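Glycosyltransferase (Streptomyces halstedii, PDB 3WAD) is a glycosyltransferase of the GT-B fold, built from two Rossmann-like domains that each carry a parallel beta sheet. Local coordinates at residues Cys249-Leu254 with Ala315-His320. Numbering follows the deposited sequence.
Sequences CLTLGL and AAIVHH
Two contacts grip the carbonyl oxygen of Cys249: the N-H of Val318 meets it nearly along the C=O axis, N to O 2.8 Å, and the CA-H of Ile317 adds a CA-H...O contact. One step before, Cys249 N gives its proton to Ala316 O at 3.0 Å; one step after, Thr251 N reaches Val318 O at 3.1 Å with an almost straight N-H...O angle of 173°. The Thr251 hydroxyl comes to the same Val318 oxygen, but at best weakly; its OG1 sits in the crowded position between backbone N and carbonyl carbon (chi1 50°), pressed 3.3 Å from His319 CB. This ladder joins strands 247-251 and 314-319, the middle pair of the six-stranded parallel sheet in the C-terminal Rossmann-like domain. On the face of Cys249 and Ile317, Cys249 SG, anti to its own backbone N, touches Ile317 CD1 at 3.6 Å; helix 323-332 covers Ile317 and His319 there. On the other face Leu250 and Val318 lie side by side, Leu250 CD1 3.6 Å from Val318 CB, and Leu376 of helix 369-381 packs on Val318. Leu252, at the N-cap position of helix 253-257, crosses Val318 at about a right angle and sets its CD2 against the peptide between His319 and His320. Past the last direct bond the two segments draw apart, Thr251 O standing 4.2 Å from His320 N, and a water bridges them: it donates to Thr251 O at 2.6 Å, accepts from His320 N and also bonds His320 ND1. His320 CG stands between its backbone N and carbonyl carbon, which turns ND1 to the same water as the backbone N-H.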
# COMPACT_ATOMS: atom_id res chain seq x y z
N CYS B 249 -5.61 -21.73 -15.19
CA CYS B 249 -6.05 -20.40 -15.19
C CYS B 249 -5.95 -19.96 -16.62
O CYS B 249 -4.91 -20.06 -17.24
CB CYS B 249 -5.16 -19.58 -14.24
SG CYS B 249 -5.52 -17.84 -14.49
N LEU B 250 -7.06 -19.51 -17.16
CA LEU B 250 -7.19 -19.02 -18.53
C LEU B 250 -7.56 -17.54 -18.56
O LEU B 250 -8.66 -17.16 -18.19
CB LEU B 250 -8.27 -19.83 -19.26
CG LEU B 250 -8.61 -19.42 -20.67
CD1 LEU B 250 -7.38 -19.67 -21.61
CD2 LEU B 250 -9.95 -20.10 -21.14
N THR B 251 -6.63 -16.70 -19.03
CA THR B 251 -6.77 -15.26 -19.15
C THR B 251 -6.29 -14.88 -20.54
O THR B 251 -5.24 -14.27 -20.67
CB THR B 251 -5.89 -14.44 -18.10
OG1 THR B 251 -4.56 -14.91 -18.13
CG2 THR B 251 -6.34 -14.61 -16.73
N LEU B 252 -7.04 -15.32 -21.56
CA LEU B 252 -6.77 -15.10 -22.99
C LEU B 252 -8.01 -14.47 -23.68
O LEU B 252 -8.07 -14.34 -24.92
CB LEU B 252 -6.37 -16.42 -23.68
CG LEU B 252 -4.96 -16.62 -24.22
CD1 LEU B 252 -5.11 -17.54 -25.38
CD2 LEU B 252 -4.30 -15.33 -24.68
N GLY B 253 -8.98 -14.09 -22.86
CA GLY B 253 -10.15 -13.31 -23.25
C GLY B 253 -9.90 -12.28 -24.32
O GLY B 253 -10.56 -12.31 -25.37
N LEU B 254 -8.95 -11.36 -24.09
CA LEU B 254 -8.75 -10.29 -25.05
C LEU B 254 -8.33 -10.82 -26.43
O LEU B 254 -8.99 -10.52 -27.45
CB LEU B 254 -7.77 -9.22 -24.54
CG LEU B 254 -8.23 -7.75 -24.74
CD1 LEU B 254 -7.12 -6.79 -24.34
CD2 LEU B 254 -8.79 -7.38 -26.16
N ALA B 315 -2.04 -25.80 -12.05
CA ALA B 315 -0.98 -26.53 -12.78
C ALA B 315 -0.53 -25.74 -14.01
O ALA B 315 0.52 -26.03 -14.56
CB ALA B 315 -1.46 -27.98 -13.21
N ALA B 316 -1.32 -24.77 -14.47
CA ALA B 316 -0.90 -24.02 -15.67
C ALA B 316 -1.62 -22.69 -15.76
O ALA B 316 -2.71 -22.53 -15.20
CB ALA B 316 -1.14 -24.86 -16.93
N ILE B 317 -1.03 -21.73 -16.47
CA ILE B 317 -1.77 -20.51 -16.79
C ILE B 317 -1.54 -20.26 -18.26
O ILE B 317 -0.43 -20.35 -18.76
CB ILE B 317 -1.29 -19.27 -15.95
CG1 ILE B 317 -2.10 -18.00 -16.32
CG2 ILE B 317 0.21 -19.11 -16.07
CD1 ILE B 317 -2.10 -16.95 -15.21
N VAL B 318 -2.62 -19.92 -18.93
CA VAL B 318 -2.65 -19.63 -20.37
C VAL B 318 -2.87 -18.17 -20.49
O VAL B 318 -3.92 -17.69 -20.02
CB VAL B 318 -3.87 -20.39 -21.04
CG1 VAL B 318 -3.87 -20.21 -22.56
CG2 VAL B 318 -3.81 -21.88 -20.70
N HIS B 319 -1.95 -17.43 -21.13
CA HIS B 319 -2.11 -15.98 -21.13
C HIS B 319 -1.33 -15.31 -22.28
O HIS B 319 -0.66 -16.01 -23.08
CB HIS B 319 -1.73 -15.44 -19.72
CG HIS B 319 -0.26 -15.45 -19.44
ND1 HIS B 319 0.44 -16.60 -19.15
CD2 HIS B 319 0.65 -14.46 -19.51
CE1 HIS B 319 1.72 -16.30 -18.98
NE2 HIS B 319 1.87 -15.00 -19.20
N HIS B 320 -1.42 -13.99 -22.41
CA HIS B 320 -0.79 -13.33 -23.56
C HIS B 320 0.66 -12.89 -23.37
O HIS B 320 1.24 -12.23 -24.29
CB HIS B 320 -1.62 -12.18 -24.04
CG HIS B 320 -1.45 -10.96 -23.21
ND1 HIS B 320 -2.10 -10.79 -22.00
CD2 HIS B 320 -0.69 -9.84 -23.41
CE1 HIS B 320 -1.76 -9.60 -21.50
NE2 HIS B 320 -0.91 -9.01 -22.34
O HOH W 1 -3.39 -12.47 -20.86